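Local coordinates for envelopment polyprotein (Bovine Schmallenberg virus BH80/Germany/2011, PDB 7A56) that probably drives fusion of the viral envelope with a host-cell membrane as a class II fusion glycoprotein, here in its trimeric postfusion form, at residues A113-I125 with N255-L269. Residues are numbered along the deposited sequence; the frame is centred on the assembly and turned at random.
Sequences ASYRFLYETGPTI and NDLGSTAKKCGSVQL
Leu269 O takes two donors, Glu120 N at 2.8 Å and a water that also donates to Glu120 OE1. Leu269 N returns a bond to Glu120 O, also 2.8 Å. The two form a single antiparallel hydrogen-bonded pair. One residue on, Thr121 OG1 donates to Val267 O at 2.7 Å, in the carbonyl plane. The Thr121 chi1 of -166° sets OG1 anti to the backbone N, and a second water donates to the same hydroxyl.

The Tyr119 ring lies flat on the Gln268 side chain, with ring and amide planes 9° apart. Gln268 CG sits over the ring centre, 3.5 Å from the centroid, as a CH-pi contact. Three bonds hold the amide in place: NE2 donates to Asp256 O and Gly265 O, and OE1 accepts from Gly258 N. Tyr119 OH donates to Asn255 O at 2.7 Å; that oxygen lies at the ring edge, in its plane. Leu118 CB meets Leu257 CB at 4.1 Å.

Leu118 and Tyr119 form a classic beta bulge facing Ile189 of strand 187-192. The contact joins long strand 98-134 to loop 255-267 and the start of strand 268-270, which pairs antiparallel with strand 273-275. Cys264 is disulfide-bonded to Cys307. At Ala261 the loop packs against Ala261 of both other subunits.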
# COMPACT_ATOMS: atom_id res chain seq x y z
N ALA A 113 3.42 -6.50 -12.79
CA ALA A 113 2.76 -5.40 -13.48
C ALA A 113 3.68 -4.90 -14.61
O ALA A 113 4.89 -5.20 -14.65
CB ALA A 113 2.40 -4.25 -12.51
N SER A 114 3.06 -4.23 -15.58
CA SER A 114 3.79 -3.59 -16.66
C SER A 114 4.31 -2.24 -16.18
O SER A 114 3.73 -1.59 -15.31
CB SER A 114 2.89 -3.38 -17.90
OG SER A 114 2.18 -4.59 -18.19
N TYR A 115 5.43 -1.82 -16.77
CA TYR A 115 6.02 -0.51 -16.51
C TYR A 115 6.40 0.13 -17.82
O TYR A 115 6.68 -0.55 -18.82
CB TYR A 115 7.27 -0.63 -15.60
CG TYR A 115 6.93 -0.96 -14.14
CD1 TYR A 115 6.39 -2.23 -13.78
CD2 TYR A 115 7.14 -0.02 -13.13
CE1 TYR A 115 6.06 -2.49 -12.45
CE2 TYR A 115 6.85 -0.27 -11.82
CZ TYR A 115 6.29 -1.54 -11.48
OH TYR A 115 5.95 -1.81 -10.17
N ARG A 116 6.47 1.48 -17.79
CA ARG A 116 6.86 2.22 -18.98
C ARG A 116 7.99 3.21 -18.69
O ARG A 116 8.09 3.82 -17.61
CB ARG A 116 5.70 2.97 -19.64
CG ARG A 116 5.06 3.98 -18.78
CD ARG A 116 4.07 4.81 -19.60
NE ARG A 116 3.32 5.71 -18.72
CZ ARG A 116 3.58 7.00 -18.56
NH1 ARG A 116 2.85 7.74 -17.72
NH2 ARG A 116 4.56 7.57 -19.26
N PHE A 117 8.83 3.36 -19.70
CA PHE A 117 10.04 4.12 -19.52
C PHE A 117 9.71 5.60 -19.39
O PHE A 117 8.94 6.14 -20.20
CB PHE A 117 10.99 3.88 -20.68
CG PHE A 117 12.15 4.84 -20.68
CD1 PHE A 117 13.26 4.61 -19.89
CD2 PHE A 117 12.12 5.97 -21.48
CE1 PHE A 117 14.34 5.52 -19.92
CE2 PHE A 117 13.16 6.85 -21.48
CZ PHE A 117 14.27 6.60 -20.72
N LEU A 118 10.28 6.25 -18.36
CA LEU A 118 10.14 7.70 -18.17
C LEU A 118 11.38 8.49 -18.60
O LEU A 118 11.24 9.40 -19.42
CB LEU A 118 9.83 8.04 -16.71
CG LEU A 118 8.55 7.44 -16.14
CD1 LEU A 118 8.41 8.01 -14.72
CD2 LEU A 118 7.35 7.75 -17.02
N TYR A 119 12.57 8.18 -18.07
CA TYR A 119 13.72 9.02 -18.40
C TYR A 119 14.98 8.34 -17.86
O TYR A 119 14.91 7.44 -17.03
CB TYR A 119 13.57 10.43 -17.80
CG TYR A 119 13.41 10.41 -16.27
CD1 TYR A 119 14.53 10.24 -15.45
CD2 TYR A 119 12.15 10.63 -15.67
CE1 TYR A 119 14.43 10.27 -14.10
CE2 TYR A 119 12.01 10.63 -14.30
CZ TYR A 119 13.15 10.44 -13.52
OH TYR A 119 13.05 10.40 -12.15
N GLU A 120 16.13 8.83 -18.30
CA GLU A 120 17.42 8.50 -17.70
C GLU A 120 17.88 9.67 -16.85
O GLU A 120 17.56 10.82 -17.15
CB GLU A 120 18.49 8.23 -18.77
CG GLU A 120 18.44 6.93 -19.43
CD GLU A 120 19.51 6.82 -20.52
OE1 GLU A 120 19.51 7.66 -21.45
OE2 GLU A 120 20.34 5.88 -20.42
N THR A 121 18.67 9.37 -15.81
CA THR A 121 19.31 10.42 -15.01
C THR A 121 20.71 9.92 -14.63
O THR A 121 21.06 8.75 -14.83
CB THR A 121 18.46 10.85 -13.77
OG1 THR A 121 18.96 12.08 -13.22
CG2 THR A 121 18.44 9.76 -12.60
N GLY A 122 21.50 10.86 -14.12
CA GLY A 122 22.86 10.64 -13.68
C GLY A 122 23.46 12.00 -13.35
O GLY A 122 22.76 13.01 -13.36
N PRO A 123 24.74 12.06 -13.03
CA PRO A 123 25.31 13.34 -12.56
C PRO A 123 25.55 14.31 -13.71
O PRO A 123 25.75 13.92 -14.86
CB PRO A 123 26.65 12.91 -11.96
CG PRO A 123 27.03 11.68 -12.86
CD PRO A 123 25.74 10.97 -13.06
N THR A 124 25.61 15.59 -13.36
CA THR A 124 25.92 16.60 -14.36
C THR A 124 27.42 16.65 -14.57
O THR A 124 28.20 16.69 -13.61
CB THR A 124 25.34 17.95 -13.96
OG1 THR A 124 23.92 17.83 -13.96
CG2 THR A 124 25.76 19.06 -14.93
N ILE A 125 27.81 16.63 -15.83
CA ILE A 125 29.21 16.61 -16.26
C ILE A 125 29.57 17.77 -17.15
O ILE A 125 30.70 17.82 -17.63
CB ILE A 125 29.52 15.30 -16.99
CG1 ILE A 125 28.69 15.20 -18.28
CG2 ILE A 125 29.16 14.15 -16.02
CD1 ILE A 125 29.13 14.08 -19.16
N ASN A 255 11.61 11.12 -8.67
CA ASN A 255 10.70 12.05 -9.34
C ASN A 255 9.93 11.33 -10.44
O ASN A 255 10.51 10.56 -11.22
CB ASN A 255 11.49 13.23 -10.01
CG ASN A 255 11.75 14.38 -9.05
OD1 ASN A 255 10.84 15.09 -8.62
ND2 ASN A 255 13.00 14.60 -8.74
N ASP A 256 8.64 11.67 -10.59
CA ASP A 256 7.93 11.33 -11.81
C ASP A 256 8.41 12.24 -12.97
O ASP A 256 9.03 13.29 -12.76
CB ASP A 256 6.39 11.46 -11.58
CG ASP A 256 5.55 10.58 -12.51
OD1 ASP A 256 6.00 10.16 -13.62
OD2 ASP A 256 4.39 10.34 -12.10
N LEU A 257 8.15 11.79 -14.20
CA LEU A 257 8.55 12.57 -15.37
C LEU A 257 7.95 13.97 -15.31
O LEU A 257 6.74 14.13 -15.03
CB LEU A 257 8.11 11.81 -16.66
CG LEU A 257 8.48 12.52 -17.99
CD1 LEU A 257 10.00 12.64 -18.20
CD2 LEU A 257 7.86 11.78 -19.17
N GLY A 258 8.80 15.01 -15.51
CA GLY A 258 8.39 16.40 -15.44
C GLY A 258 8.51 17.07 -14.09
O GLY A 258 8.38 18.29 -14.00
N SER A 259 8.69 16.32 -13.02
CA SER A 259 8.87 16.86 -11.67
C SER A 259 10.37 17.02 -11.43
O SER A 259 11.16 16.13 -11.79
CB SER A 259 8.28 15.91 -10.61
OG SER A 259 6.87 15.85 -10.75
N THR A 260 10.76 18.16 -10.85
CA THR A 260 12.19 18.41 -10.62
C THR A 260 12.46 18.69 -9.14
O THR A 260 13.31 19.52 -8.77
CB THR A 260 12.67 19.55 -11.51
OG1 THR A 260 11.89 20.71 -11.23
CG2 THR A 260 12.54 19.19 -13.04
N ALA A 261 11.76 17.97 -8.25
CA ALA A 261 11.99 18.15 -6.82
C ALA A 261 13.39 17.65 -6.50
O ALA A 261 13.96 16.87 -7.27
CB ALA A 261 10.93 17.37 -6.01
N LYS A 262 14.00 18.18 -5.40
CA LYS A 262 15.43 17.89 -5.11
C LYS A 262 15.59 16.50 -4.47
O LYS A 262 15.91 16.34 -3.30
CB LYS A 262 16.06 18.98 -4.24
CG LYS A 262 15.99 20.34 -4.92
CD LYS A 262 16.67 21.35 -3.99
CE LYS A 262 17.09 22.54 -4.76
NZ LYS A 262 18.18 23.20 -3.91
N LYS A 263 15.45 15.49 -5.33
CA LYS A 263 15.55 14.08 -4.96
C LYS A 263 15.94 13.35 -6.25
O LYS A 263 16.22 13.98 -7.27
CB LYS A 263 14.24 13.62 -4.29
CG LYS A 263 13.09 13.44 -5.27
CD LYS A 263 11.76 13.26 -4.58
CE LYS A 263 10.62 13.00 -5.64
NZ LYS A 263 9.33 12.99 -4.84
N CYS A 264 16.01 12.01 -6.21
CA CYS A 264 16.59 11.31 -7.35
C CYS A 264 15.82 11.64 -8.62
O CYS A 264 14.59 11.67 -8.63
CB CYS A 264 16.56 9.76 -7.11
SG CYS A 264 17.14 8.85 -8.60
N GLY A 265 16.55 11.90 -9.72
CA GLY A 265 15.88 12.14 -11.00
C GLY A 265 15.36 13.57 -11.23
O GLY A 265 14.38 13.75 -11.97
N SER A 266 15.95 14.58 -10.58
CA SER A 266 15.58 15.98 -10.85
C SER A 266 16.08 16.48 -12.19
O SER A 266 15.65 17.57 -12.65
CB SER A 266 16.08 16.90 -9.71
OG SER A 266 17.50 16.93 -9.68
N VAL A 267 16.98 15.77 -12.84
CA VAL A 267 17.38 16.09 -14.21
C VAL A 267 17.09 14.87 -15.07
O VAL A 267 17.55 13.76 -14.73
CB VAL A 267 18.86 16.48 -14.33
CG1 VAL A 267 19.19 16.81 -15.80
CG2 VAL A 267 19.12 17.76 -13.48
N GLN A 268 16.34 15.06 -16.16
CA GLN A 268 15.70 13.90 -16.81
C GLN A 268 15.98 13.96 -18.31
O GLN A 268 15.58 14.92 -18.97
CB GLN A 268 14.19 13.85 -16.56
CG GLN A 268 13.83 13.88 -15.08
CD GLN A 268 12.35 14.12 -14.83
OE1 GLN A 268 11.55 14.39 -15.73
NE2 GLN A 268 11.96 13.96 -13.61
N LEU A 269 16.67 12.95 -18.82
CA LEU A 269 16.96 12.81 -20.24
C LEU A 269 15.99 11.81 -20.83
O LEU A 269 15.98 10.64 -20.42
CB LEU A 269 18.40 12.34 -20.46
CG LEU A 269 18.81 12.08 -21.91
CD1 LEU A 269 18.99 13.38 -22.60
CD2 LEU A 269 20.12 11.28 -21.93
O HOH W 1 16.80 8.71 -22.46
O HOH W 2 19.05 13.43 -10.82